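Long-range contacts in cytochrome c2 (Rhodobacter capsulatus, PDB 1C2R), which carries electrons on a covalently bound heme, donating them to the oxidized bacteriochlorophyll in photophosphorylation, and may also serve the respiratory chain: residues K8-C13 and E105-Y110; G39-T44 and Y110-V115; K77-F82 and T94-K99. All blocks are in the same frame, centred on the assembly; numbering follows the deposited sequence.

Contact 1: residues K8-C13 and E105-Y110; sequences KEFNKC and EDVAAY. With HEC (heme c), chain C.
F10 and Y110 meet as an offset edge-to-face pair, the edge of the tyrosine turned toward the face of the phenylalanine. Their centroids lie 5.7 Å apart with the planes at 62°. Y110 leads with CE2, which comes to 3.7 Å from F10 CB, while F10 CD1 sits near the plane of the tyrosine ring. CG of F10 stands anti to the backbone N (chi1 -163°), a torsion that turns the ring toward Y110; CB of C13 lies over the rim of one face.

V107, one helical turn before Y110, splits its two methyls between different partners. CG1 faces the heme, 3.6 Å from HEC CMB, and also borders the edge of the F10 ring. CG2 goes the other way and presses on CB of E9 at 3.3 Å. C13 completes the packed side: its SG is bonded to HEC CAB at 1.8 Å, so this wall is tied directly to the porphyrin.

The other side is looser and polar, and no hydrogen bond joins the two segments. E9 rests on V107 by its CB, then bends away at chi2 to place OE1 3.2 Å from K12 NZ in a salt bridge. Its OE2 stays 5.2 Å from D106 OD1, a like-charged neighbour, and D106 OD2 instead accepts from the backbone N of D2.

Here helix 3-9, with the 3-10 turn at 10-12, packs on helix 104-113: the pairing of N- and C-terminal helices characteristic of the cytochrome c fold, running straight into the CXXCH heme-attachment motif that starts at C13.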
loop_
_atom_site.group_PDB
_atom_site.type_symbol
_atom_site.label_atom_id
_atom_site.label_comp_id
_atom_site.label_asym_id
_atom_site.label_seq_id
_atom_site.Cartn_x
_atom_site.Cartn_y
_atom_site.Cartn_z
ATOM N N LYS A 8 6.024 -2.822 -13.692
ATOM C CA LYS A 8 7.386 -2.403 -13.987
ATOM C C LYS A 8 7.984 -1.451 -12.974
ATOM O O LYS A 8 9.183 -1.453 -12.685
ATOM C CB LYS A 8 7.279 -1.648 -15.276
ATOM C CG LYS A 8 7.739 -2.445 -16.462
ATOM C CD LYS A 8 7.026 -2.047 -17.735
ATOM C CE LYS A 8 7.365 -2.932 -18.917
ATOM N NZ LYS A 8 6.492 -2.685 -20.073
ATOM N N GLU A 9 7.041 -0.624 -12.474
ATOM C CA GLU A 9 7.133 0.459 -11.488
ATOM C C GLU A 9 7.194 -0.100 -10.053
ATOM O O GLU A 9 7.694 0.553 -9.139
ATOM C CB GLU A 9 5.869 1.388 -11.606
ATOM C CG GLU A 9 5.762 2.302 -12.866
ATOM C CD GLU A 9 6.902 3.280 -13.017
ATOM O OE1 GLU A 9 7.814 3.387 -12.204
ATOM O OE2 GLU A 9 6.841 3.972 -14.124
ATOM N N PHE A 10 6.659 -1.328 -9.882
ATOM C CA PHE A 10 6.624 -2.033 -8.602
ATOM C C PHE A 10 8.057 -2.259 -8.101
ATOM O O PHE A 10 8.322 -2.703 -6.976
ATOM C CB PHE A 10 5.772 -3.324 -8.674
ATOM C CG PHE A 10 5.399 -3.816 -7.286
ATOM C CD1 PHE A 10 4.355 -3.276 -6.535
ATOM C CD2 PHE A 10 6.133 -4.843 -6.689
ATOM C CE1 PHE A 10 4.072 -3.764 -5.252
ATOM C CE2 PHE A 10 5.875 -5.349 -5.412
ATOM C CZ PHE A 10 4.829 -4.792 -4.683
ATOM N N ASN A 11 8.986 -1.906 -8.993
ATOM C CA ASN A 11 10.391 -2.023 -8.704
ATOM C C ASN A 11 10.819 -1.176 -7.509
ATOM O O ASN A 11 11.796 -1.496 -6.853
ATOM C CB ASN A 11 11.367 -1.989 -9.921
ATOM C CG ASN A 11 11.438 -0.715 -10.758
ATOM O OD1 ASN A 11 12.079 -0.705 -11.820
ATOM N ND2 ASN A 11 10.802 0.356 -10.293
ATOM N N LYS A 12 10.079 -0.104 -7.215
ATOM C CA LYS A 12 10.381 0.764 -6.093
ATOM C C LYS A 12 9.750 0.200 -4.824
ATOM O O LYS A 12 10.046 0.620 -3.709
ATOM C CB LYS A 12 9.889 2.158 -6.417
ATOM C CG LYS A 12 10.757 2.725 -7.532
ATOM C CD LYS A 12 10.091 3.712 -8.485
ATOM C CE LYS A 12 9.575 3.087 -9.782
ATOM N NZ LYS A 12 10.622 2.836 -10.791
ATOM N N CYS A 13 8.874 -0.770 -4.992
ATOM C CA CYS A 13 8.225 -1.325 -3.827
ATOM C C CYS A 13 8.746 -2.644 -3.339
ATOM O O CYS A 13 8.676 -2.953 -2.146
ATOM C CB CYS A 13 6.720 -1.478 -4.074
ATOM S SG CYS A 13 5.999 -0.157 -5.071
ATOM N N GLU A 105 -0.838 5.705 -9.880
ATOM C CA GLU A 105 -2.004 5.162 -10.500
ATOM C C GLU A 105 -1.800 3.877 -11.250
ATOM O O GLU A 105 -2.683 3.018 -11.354
ATOM C CB GLU A 105 -2.332 6.189 -11.502
ATOM C CG GLU A 105 -3.722 6.710 -11.380
ATOM C CD GLU A 105 -3.819 7.809 -12.366
ATOM O OE1 GLU A 105 -2.870 8.188 -13.039
ATOM O OE2 GLU A 105 -5.020 8.299 -12.459
ATOM N N ASP A 106 -0.615 3.796 -11.791
ATOM C CA ASP A 106 -0.187 2.669 -12.553
ATOM C C ASP A 106 0.094 1.538 -11.608
ATOM O O ASP A 106 -0.352 0.411 -11.807
ATOM C CB ASP A 106 1.085 3.004 -13.321
ATOM C CG ASP A 106 0.870 4.014 -14.402
ATOM O OD1 ASP A 106 1.787 4.537 -14.993
ATOM O OD2 ASP A 106 -0.397 4.255 -14.654
ATOM N N VAL A 107 0.852 1.857 -10.559
ATOM C CA VAL A 107 1.176 0.867 -9.565
ATOM C C VAL A 107 -0.137 0.437 -8.894
ATOM O O VAL A 107 -0.338 -0.734 -8.574
ATOM C CB VAL A 107 2.226 1.380 -8.588
ATOM C CG1 VAL A 107 2.242 0.533 -7.323
ATOM C CG2 VAL A 107 3.584 1.302 -9.267
ATOM N N ALA A 108 -1.043 1.432 -8.706
ATOM C CA ALA A 108 -2.358 1.221 -8.100
ATOM C C ALA A 108 -3.146 0.230 -8.933
ATOM O O ALA A 108 -3.701 -0.738 -8.414
ATOM C CB ALA A 108 -3.114 2.532 -7.862
ATOM N N ALA A 109 -3.171 0.466 -10.240
ATOM C CA ALA A 109 -3.875 -0.419 -11.145
ATOM C C ALA A 109 -3.275 -1.816 -11.153
ATOM O O ALA A 109 -3.989 -2.810 -11.193
ATOM C CB ALA A 109 -3.887 0.140 -12.554
ATOM N N TYR A 110 -1.974 -1.896 -11.133
ATOM C CA TYR A 110 -1.313 -3.167 -11.140
ATOM C C TYR A 110 -1.771 -3.989 -9.940
ATOM O O TYR A 110 -2.203 -5.152 -10.007
ATOM C CB TYR A 110 0.155 -2.827 -11.018
ATOM C CG TYR A 110 0.962 -4.014 -10.717
ATOM C CD1 TYR A 110 0.864 -5.150 -11.514
ATOM C CD2 TYR A 110 1.836 -4.033 -9.636
ATOM C CE1 TYR A 110 1.626 -6.289 -11.248
ATOM C CE2 TYR A 110 2.607 -5.162 -9.354
ATOM C CZ TYR A 110 2.500 -6.292 -10.162
ATOM O OH TYR A 110 3.253 -7.403 -9.885
HETATM FE FE HEC C . 4.826 0.555 1.392
HETATM C CHA HEC C . 2.640 0.259 3.841
HETATM C CHB HEC C . 2.280 0.752 -0.833
HETATM C CHC HEC C . 7.040 0.855 -1.102
HETATM C CHD HEC C . 7.322 0.337 3.532
HETATM N NA HEC C . 2.894 0.515 1.490
HETATM C C1A HEC C . 2.158 0.406 2.624
HETATM C C2A HEC C . 0.748 0.413 2.314
HETATM C C3A HEC C . 0.605 0.548 1.008
HETATM C C4A HEC C . 1.930 0.613 0.477
HETATM C CMA HEC C . -0.671 0.620 0.207
HETATM C CAA HEC C . -0.349 0.306 3.335
HETATM C CBA HEC C . -0.640 -1.167 3.593
HETATM C CGA HEC C . -1.849 -1.555 4.485
HETATM O O1A HEC C . -2.521 -0.624 4.828
HETATM O O2A HEC C . -2.116 -2.685 4.768
HETATM N NB HEC C . 4.716 0.764 -0.536
HETATM C C1B HEC C . 3.551 0.807 -1.264
HETATM C C2B HEC C . 3.900 0.936 -2.632
HETATM C C3B HEC C . 5.204 0.946 -2.667
HETATM C C4B HEC C . 5.716 0.852 -1.377
HETATM C CMB HEC C . 2.877 1.054 -3.784
HETATM C CAB HEC C . 6.027 1.133 -3.839
HETATM C CBB HEC C . 5.914 2.270 -4.774
HETATM N NC HEC C . 6.765 0.596 1.215
HETATM C C1C HEC C . 7.581 0.745 0.102
HETATM C C2C HEC C . 8.984 0.736 0.402
HETATM C C3C HEC C . 9.041 0.585 1.711
HETATM C C4C HEC C . 7.672 0.515 2.227
HETATM C CMC HEC C . 10.108 0.865 -0.621
HETATM C CAC HEC C . 10.259 0.508 2.566
HETATM C CBC HEC C . 11.321 1.554 2.715
HETATM N ND HEC C . 4.932 0.344 3.343
HETATM C C1D HEC C . 6.084 0.231 4.075
HETATM C C2D HEC C . 5.711 0.068 5.497
HETATM C C3D HEC C . 4.397 0.026 5.538
HETATM C C4D HEC C . 3.936 0.214 4.210
HETATM C CMD HEC C . 6.667 -0.052 6.656
HETATM C CAD HEC C . 3.563 -0.064 6.768
HETATM C CBD HEC C . 3.090 1.386 7.051
HETATM C CGD HEC C . 3.002 1.871 8.467
HETATM O O1D HEC C . 2.981 3.036 8.803
HETATM O O2D HEC C . 2.902 0.963 9.321
#

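Contact 2: residues G39-T44 and Y110-V115; sequences GVVGRT and YLASVV. With HEC (heme c), chain C.
G39 opens the contact with its backbone: CG1 of V115, close to the C-terminus, lies 3.6 Å from G39 N, against the glycine main chain. V40 follows with two apolar touches: CG1, set between N and the carbonyl carbon (chi1 66°), meets L111 CD1 at 4.1 Å, while CG2, opposite the backbone N, faces the heme methyl CMA. V41 leans over the helix backbone, CG2 reaching A112 CA at 4.1 Å. A water accepts from V41 N at 3.0 Å and donates to L111 O at 3.3 Å, bridging two stretches of backbone with no direct hydrogen bond between them.

G42 turns the chain at the third position of a type II turn from V40 to R43, where a CB would jam against the carbonyl O of V41. R43 turns away from helix 104-113 to the heme. NH2 donates almost straight, 170° at hydrogen, to the propionate oxygen HEC O2A at 3.1 Å, which lies at the guanidinium edge; NH2 also meets N36 O, and V40 CA covers part of one face.

The loop runs beside the C-terminal part of helix 104-113, with I72 of helix 69-77 against V41 and I19 of strand 19-20 against L111.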
loop_
_atom_site.group_PDB
_atom_site.type_symbol
_atom_site.label_atom_id
_atom_site.label_comp_id
_atom_site.label_asym_id
_atom_site.label_seq_id
_atom_site.Cartn_x
_atom_site.Cartn_y
_atom_site.Cartn_z
ATOM N N GLY A 39 -3.961 -8.261 -2.634
ATOM C CA GLY A 39 -5.300 -7.907 -2.079
ATOM C C GLY A 39 -5.491 -6.627 -1.230
ATOM O O GLY A 39 -6.512 -6.482 -0.558
ATOM N N VAL A 40 -4.548 -5.720 -1.269
ATOM C CA VAL A 40 -4.620 -4.491 -0.519
ATOM C C VAL A 40 -5.782 -3.601 -0.950
ATOM O O VAL A 40 -6.374 -2.888 -0.138
ATOM C CB VAL A 40 -3.257 -3.830 -0.588
ATOM C CG1 VAL A 40 -2.935 -3.403 -2.014
ATOM C CG2 VAL A 40 -3.168 -2.655 0.361
ATOM N N VAL A 41 -6.112 -3.659 -2.234
ATOM C CA VAL A 41 -7.211 -2.869 -2.740
ATOM C C VAL A 41 -8.524 -3.436 -2.216
ATOM O O VAL A 41 -8.957 -4.506 -2.622
ATOM C CB VAL A 41 -7.257 -2.804 -4.268
ATOM C CG1 VAL A 41 -8.341 -1.830 -4.704
ATOM C CG2 VAL A 41 -5.916 -2.360 -4.837
ATOM N N GLY A 42 -9.165 -2.743 -1.319
ATOM C CA GLY A 42 -10.408 -3.268 -0.820
ATOM C C GLY A 42 -10.263 -3.671 0.598
ATOM O O GLY A 42 -11.234 -3.945 1.294
ATOM N N ARG A 43 -9.045 -3.680 1.027
ATOM C CA ARG A 43 -8.740 -4.045 2.359
ATOM C C ARG A 43 -8.697 -2.864 3.314
ATOM O O ARG A 43 -8.190 -1.795 2.984
ATOM C CB ARG A 43 -7.376 -4.698 2.291
ATOM C CG ARG A 43 -6.884 -5.274 3.600
ATOM C CD ARG A 43 -5.674 -6.195 3.438
ATOM N NE ARG A 43 -4.379 -5.524 3.587
ATOM C CZ ARG A 43 -3.292 -5.900 2.918
ATOM N NH1 ARG A 43 -3.320 -6.916 2.062
ATOM N NH2 ARG A 43 -2.148 -5.248 3.105
ATOM N N THR A 44 -9.204 -3.076 4.513
ATOM C CA THR A 44 -9.184 -2.053 5.520
ATOM C C THR A 44 -7.735 -1.805 5.872
ATOM O O THR A 44 -6.976 -2.744 6.103
ATOM C CB THR A 44 -9.880 -2.585 6.765
ATOM O OG1 THR A 44 -11.216 -2.925 6.465
ATOM C CG2 THR A 44 -9.833 -1.553 7.878
ATOM N N TYR A 110 -1.974 -1.896 -11.133
ATOM C CA TYR A 110 -1.313 -3.167 -11.140
ATOM C C TYR A 110 -1.771 -3.989 -9.940
ATOM O O TYR A 110 -2.203 -5.152 -10.007
ATOM C CB TYR A 110 0.155 -2.827 -11.018
ATOM C CG TYR A 110 0.962 -4.014 -10.717
ATOM C CD1 TYR A 110 0.864 -5.150 -11.514
ATOM C CD2 TYR A 110 1.836 -4.033 -9.636
ATOM C CE1 TYR A 110 1.626 -6.289 -11.248
ATOM C CE2 TYR A 110 2.607 -5.162 -9.354
ATOM C CZ TYR A 110 2.500 -6.292 -10.162
ATOM O OH TYR A 110 3.253 -7.403 -9.885
ATOM N N LEU A 111 -1.682 -3.345 -8.829
ATOM C CA LEU A 111 -2.083 -3.994 -7.631
ATOM C C LEU A 111 -3.525 -4.526 -7.722
ATOM O O LEU A 111 -3.837 -5.583 -7.176
ATOM C CB LEU A 111 -1.948 -3.056 -6.416
ATOM C CG LEU A 111 -0.507 -2.740 -5.980
ATOM C CD1 LEU A 111 -0.528 -1.655 -4.904
ATOM C CD2 LEU A 111 0.190 -3.989 -5.444
ATOM N N ALA A 112 -4.412 -3.795 -8.398
ATOM C CA ALA A 112 -5.793 -4.249 -8.498
ATOM C C ALA A 112 -5.915 -5.500 -9.321
ATOM O O ALA A 112 -6.714 -6.401 -9.054
ATOM C CB ALA A 112 -6.682 -3.158 -9.081
ATOM N N SER A 113 -5.082 -5.496 -10.331
ATOM C CA SER A 113 -4.955 -6.511 -11.343
ATOM C C SER A 113 -4.514 -7.896 -10.921
ATOM O O SER A 113 -4.993 -8.912 -11.426
ATOM C CB SER A 113 -4.049 -6.000 -12.449
ATOM O OG SER A 113 -2.759 -6.567 -12.328
ATOM N N VAL A 114 -3.595 -7.885 -10.015
ATOM C CA VAL A 114 -2.934 -9.004 -9.432
ATOM C C VAL A 114 -3.756 -10.126 -8.839
ATOM O O VAL A 114 -3.298 -11.268 -8.762
ATOM C CB VAL A 114 -1.913 -8.438 -8.488
ATOM C CG1 VAL A 114 -1.875 -9.206 -7.183
ATOM C CG2 VAL A 114 -0.565 -8.511 -9.175
ATOM N N VAL A 115 -4.952 -9.808 -8.430
ATOM C CA VAL A 115 -5.815 -10.783 -7.838
ATOM C C VAL A 115 -6.812 -11.460 -8.871
ATOM O O VAL A 115 -7.698 -12.215 -8.453
ATOM C CB VAL A 115 -6.475 -10.147 -6.586
ATOM C CG1 VAL A 115 -5.459 -9.888 -5.469
ATOM C CG2 VAL A 115 -7.098 -8.815 -6.979
HETATM FE FE HEC C . 4.826 0.555 1.392
HETATM C CHA HEC C . 2.640 0.259 3.841
HETATM C CHB HEC C . 2.280 0.752 -0.833
HETATM C CHC HEC C . 7.040 0.855 -1.102
HETATM C CHD HEC C . 7.322 0.337 3.532
HETATM N NA HEC C . 2.894 0.515 1.490
HETATM C C1A HEC C . 2.158 0.406 2.624
HETATM C C2A HEC C . 0.748 0.413 2.314
HETATM C C3A HEC C . 0.605 0.548 1.008
HETATM C C4A HEC C . 1.930 0.613 0.477
HETATM C CMA HEC C . -0.671 0.620 0.207
HETATM C CAA HEC C . -0.349 0.306 3.335
HETATM C CBA HEC C . -0.640 -1.167 3.593
HETATM C CGA HEC C . -1.849 -1.555 4.485
HETATM O O1A HEC C . -2.521 -0.624 4.828
HETATM O O2A HEC C . -2.116 -2.685 4.768
HETATM N NB HEC C . 4.716 0.764 -0.536
HETATM C C1B HEC C . 3.551 0.807 -1.264
HETATM C C2B HEC C . 3.900 0.936 -2.632
HETATM C C3B HEC C . 5.204 0.946 -2.667
HETATM C C4B HEC C . 5.716 0.852 -1.377
HETATM C CMB HEC C . 2.877 1.054 -3.784
HETATM C CAB HEC C . 6.027 1.133 -3.839
HETATM C CBB HEC C . 5.914 2.270 -4.774
HETATM N NC HEC C . 6.765 0.596 1.215
HETATM C C1C HEC C . 7.581 0.745 0.102
HETATM C C2C HEC C . 8.984 0.736 0.402
HETATM C C3C HEC C . 9.041 0.585 1.711
HETATM C C4C HEC C . 7.672 0.515 2.227
HETATM C CMC HEC C . 10.108 0.865 -0.621
HETATM C CAC HEC C . 10.259 0.508 2.566
HETATM C CBC HEC C . 11.321 1.554 2.715
HETATM N ND HEC C . 4.932 0.344 3.343
HETATM C C1D HEC C . 6.084 0.231 4.075
HETATM C C2D HEC C . 5.711 0.068 5.497
HETATM C C3D HEC C . 4.397 0.026 5.538
HETATM C C4D HEC C . 3.936 0.214 4.210
HETATM C CMD HEC C . 6.667 -0.052 6.656
HETATM C CAD HEC C . 3.563 -0.064 6.768
HETATM C CBD HEC C . 3.090 1.386 7.051
HETATM C CGD HEC C . 3.002 1.871 8.467
HETATM O O1D HEC C . 2.981 3.036 8.803
HETATM O O2D HEC C . 2.902 0.963 9.321
HETATM O O HOH W 1 -5.655 -5.710 -4.426
#

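Contact 3: residues K77-F82 and T94-K99; sequences KDPGAF and TGMAFK. With HEC (heme c), chain C.
P79 makes the van der Waals part of this contact, wedged into the curve of the 94-99 loop. Its CB lies 3.5 Å from T94 OG1, and its CG packs on M96 CE at 4.2 Å, behind the ligating sulfur. The same CG lies 3.3 Å from F98 O. T94 CB rests against the backbone N of G80, at the start of the helix, and K99 CB lies 3.2 Å from K77 O.

Charge sits at the outer end. D78 and K99 run side by side, pointing the same way, and the lysine brings CE and NZ over one face of the carboxylate, with NZ 3.4 Å from OD1 in a salt bridge. From the opposite side of that plane A81 N donates to OD2 at 3.0 Å, approaching 54° out of it. This is the N-cap bond of helix 79-87; chi1 of D78, near trans at -166°, swings the carboxylate away from its own N and toward the helix start. With an alanine here, K99 would probably lose its countercharge and the first turn of helix 79-87 its side-chain cap.

Metal binding gives the loop its identity: this is the methionine-ligand loop of a class I cytochrome c, with H17 as the other axial ligand. M96 SD binds the heme iron at 2.3 Å; the extended chi1 and chi2 of its side chain carry the sulfur from the loop to the metal, while helix 69-77 touches it through Y75 and V76.

Hydrogen bonds within the loop and to the heme set the backbone just before that ligand. T94 OG1 accepts from M96 N, an ST turn with 154° at hydrogen, and G95 N donates to the propionate oxygen HEC O1D at 2.7 Å. A CB on G95 would collide with that same oxygen.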
loop_
_atom_site.group_PDB
_atom_site.type_symbol
_atom_site.label_atom_id
_atom_site.label_comp_id
_atom_site.label_asym_id
_atom_site.label_seq_id
_atom_site.Cartn_x
_atom_site.Cartn_y
_atom_site.Cartn_z
ATOM N N LYS A 77 2.545 8.692 -3.081
ATOM C CA LYS A 77 3.296 9.898 -3.396
ATOM C C LYS A 77 3.857 10.585 -2.130
ATOM O O LYS A 77 4.937 11.162 -2.166
ATOM C CB LYS A 77 2.383 10.886 -4.108
ATOM C CG LYS A 77 2.151 10.608 -5.589
ATOM C CD LYS A 77 1.133 11.590 -6.195
ATOM C CE LYS A 77 0.390 11.094 -7.455
ATOM N NZ LYS A 77 -1.089 11.243 -7.417
ATOM N N ASP A 78 3.095 10.530 -1.015
ATOM C CA ASP A 78 3.455 11.123 0.299
ATOM C C ASP A 78 2.577 10.505 1.366
ATOM O O ASP A 78 1.502 10.996 1.718
ATOM C CB ASP A 78 3.381 12.672 0.325
ATOM C CG ASP A 78 4.044 13.370 1.503
ATOM O OD1 ASP A 78 4.555 14.475 1.403
ATOM O OD2 ASP A 78 3.983 12.697 2.625
ATOM N N PRO A 79 3.043 9.411 1.859
ATOM C CA PRO A 79 2.314 8.692 2.858
ATOM C C PRO A 79 1.913 9.447 4.089
ATOM O O PRO A 79 0.773 9.364 4.557
ATOM C CB PRO A 79 3.203 7.515 3.224
ATOM C CG PRO A 79 4.189 7.324 2.073
ATOM C CD PRO A 79 4.088 8.567 1.210
ATOM N N GLY A 80 2.855 10.159 4.624
ATOM C CA GLY A 80 2.595 10.904 5.820
ATOM C C GLY A 80 1.602 12.027 5.635
ATOM O O GLY A 80 0.833 12.373 6.536
ATOM N N ALA A 81 1.618 12.620 4.492
ATOM C CA ALA A 81 0.688 13.675 4.329
ATOM C C ALA A 81 -0.635 13.075 4.135
ATOM O O ALA A 81 -1.674 13.620 4.518
ATOM C CB ALA A 81 1.021 14.462 3.101
ATOM N N PHE A 82 -0.592 11.938 3.505
ATOM C CA PHE A 82 -1.814 11.306 3.273
ATOM C C PHE A 82 -2.532 11.143 4.580
ATOM O O PHE A 82 -3.677 11.546 4.749
ATOM C CB PHE A 82 -1.649 9.976 2.542
ATOM C CG PHE A 82 -2.979 9.339 2.277
ATOM C CD1 PHE A 82 -3.738 9.681 1.163
ATOM C CD2 PHE A 82 -3.540 8.395 3.136
ATOM C CE1 PHE A 82 -4.986 9.102 0.914
ATOM C CE2 PHE A 82 -4.785 7.797 2.909
ATOM C CZ PHE A 82 -5.525 8.154 1.784
ATOM N N THR A 94 4.117 8.160 9.584
ATOM C CA THR A 94 4.073 7.019 8.699
ATOM C C THR A 94 5.245 6.145 8.961
ATOM O O THR A 94 6.350 6.589 9.308
ATOM C CB THR A 94 4.053 7.378 7.199
ATOM O OG1 THR A 94 3.777 6.219 6.419
ATOM C CG2 THR A 94 5.432 7.902 6.830
ATOM N N GLY A 95 4.989 4.891 8.784
ATOM C CA GLY A 95 6.015 3.940 8.972
ATOM C C GLY A 95 6.650 3.654 7.622
ATOM O O GLY A 95 7.711 3.047 7.539
ATOM N N MET A 96 5.982 4.090 6.548
ATOM C CA MET A 96 6.493 3.874 5.202
ATOM C C MET A 96 7.453 4.978 4.833
ATOM O O MET A 96 7.053 6.114 4.594
ATOM C CB MET A 96 5.373 3.727 4.169
ATOM C CG MET A 96 5.893 3.422 2.783
ATOM S SD MET A 96 4.583 2.781 1.716
ATOM C CE MET A 96 4.923 3.682 0.188
ATOM N N ALA A 97 8.730 4.642 4.796
ATOM C CA ALA A 97 9.751 5.623 4.489
ATOM C C ALA A 97 10.141 5.799 3.031
ATOM O O ALA A 97 11.326 5.687 2.694
ATOM C CB ALA A 97 10.973 5.357 5.337
ATOM N N PHE A 98 9.158 6.094 2.186
ATOM C CA PHE A 98 9.400 6.291 0.782
ATOM C C PHE A 98 8.286 7.085 0.170
ATOM O O PHE A 98 7.126 6.926 0.531
ATOM C CB PHE A 98 9.530 4.938 0.097
ATOM C CG PHE A 98 9.736 5.006 -1.380
ATOM C CD1 PHE A 98 10.966 5.376 -1.916
ATOM C CD2 PHE A 98 8.693 4.667 -2.242
ATOM C CE1 PHE A 98 11.136 5.415 -3.298
ATOM C CE2 PHE A 98 8.845 4.698 -3.626
ATOM C CZ PHE A 98 10.080 5.075 -4.147
ATOM N N LYS A 99 8.634 7.937 -0.745
ATOM C CA LYS A 99 7.650 8.723 -1.404
ATOM C C LYS A 99 7.909 8.439 -2.848
ATOM O O LYS A 99 9.042 8.541 -3.302
ATOM C CB LYS A 99 7.767 10.193 -1.061
ATOM C CG LYS A 99 7.680 10.449 0.436
ATOM C CD LYS A 99 8.083 11.885 0.799
ATOM C CE LYS A 99 7.152 12.603 1.794
ATOM N NZ LYS A 99 7.730 13.846 2.346
HETATM FE FE HEC C . 4.826 0.555 1.392
HETATM C CHA HEC C . 2.640 0.259 3.841
HETATM C CHB HEC C . 2.280 0.752 -0.833
HETATM C CHC HEC C . 7.040 0.855 -1.102
HETATM C CHD HEC C . 7.322 0.337 3.532
HETATM N NA HEC C . 2.894 0.515 1.490
HETATM C C1A HEC C . 2.158 0.406 2.624
HETATM C C2A HEC C . 0.748 0.413 2.314
HETATM C C3A HEC C . 0.605 0.548 1.008
HETATM C C4A HEC C . 1.930 0.613 0.477
HETATM C CMA HEC C . -0.671 0.620 0.207
HETATM C CAA HEC C . -0.349 0.306 3.335
HETATM C CBA HEC C . -0.640 -1.167 3.593
HETATM C CGA HEC C . -1.849 -1.555 4.485
HETATM O O1A HEC C . -2.521 -0.624 4.828
HETATM O O2A HEC C . -2.116 -2.685 4.768
HETATM N NB HEC C . 4.716 0.764 -0.536
HETATM C C1B HEC C . 3.551 0.807 -1.264
HETATM C C2B HEC C . 3.900 0.936 -2.632
HETATM C C3B HEC C . 5.204 0.946 -2.667
HETATM C C4B HEC C . 5.716 0.852 -1.377
HETATM C CMB HEC C . 2.877 1.054 -3.784
HETATM C CAB HEC C . 6.027 1.133 -3.839
HETATM C CBB HEC C . 5.914 2.270 -4.774
HETATM N NC HEC C . 6.765 0.596 1.215
HETATM C C1C HEC C . 7.581 0.745 0.102
HETATM C C2C HEC C . 8.984 0.736 0.402
HETATM C C3C HEC C . 9.041 0.585 1.711
HETATM C C4C HEC C . 7.672 0.515 2.227
HETATM C CMC HEC C . 10.108 0.865 -0.621
HETATM C CAC HEC C . 10.259 0.508 2.566
HETATM C CBC HEC C . 11.321 1.554 2.715
HETATM N ND HEC C . 4.932 0.344 3.343
HETATM C C1D HEC C . 6.084 0.231 4.075
HETATM C C2D HEC C . 5.711 0.068 5.497
HETATM C C3D HEC C . 4.397 0.026 5.538
HETATM C C4D HEC C . 3.936 0.214 4.210
HETATM C CMD HEC C . 6.667 -0.052 6.656
HETATM C CAD HEC C . 3.563 -0.064 6.768
HETATM C CBD HEC C . 3.090 1.386 7.051
HETATM C CGD HEC C . 3.002 1.871 8.467
HETATM O O1D HEC C . 2.981 3.036 8.803
HETATM O O2D HEC C . 2.902 0.963 9.321
#

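Contact 1 is the buried one; contacts 2 and 3 are only partly buried and lie on opposite sides of the chain's centre, with no touch between them. Contacts 1 and 2 share Y110 and use successive turns of helix 104-113, and F10 CE1 meets L111 CD2 where they join. Contact 3 sits within the chain loop that each of them closes, and reaches contact 1 through K12 and F98. All three border the heme, each in its own way: a thioether from contact 1, an arginine-propionate bond from contact 2, the iron ligand from contact 3. A cross-segment salt bridge occurs only in contact 3, a bridging water only in contact 2.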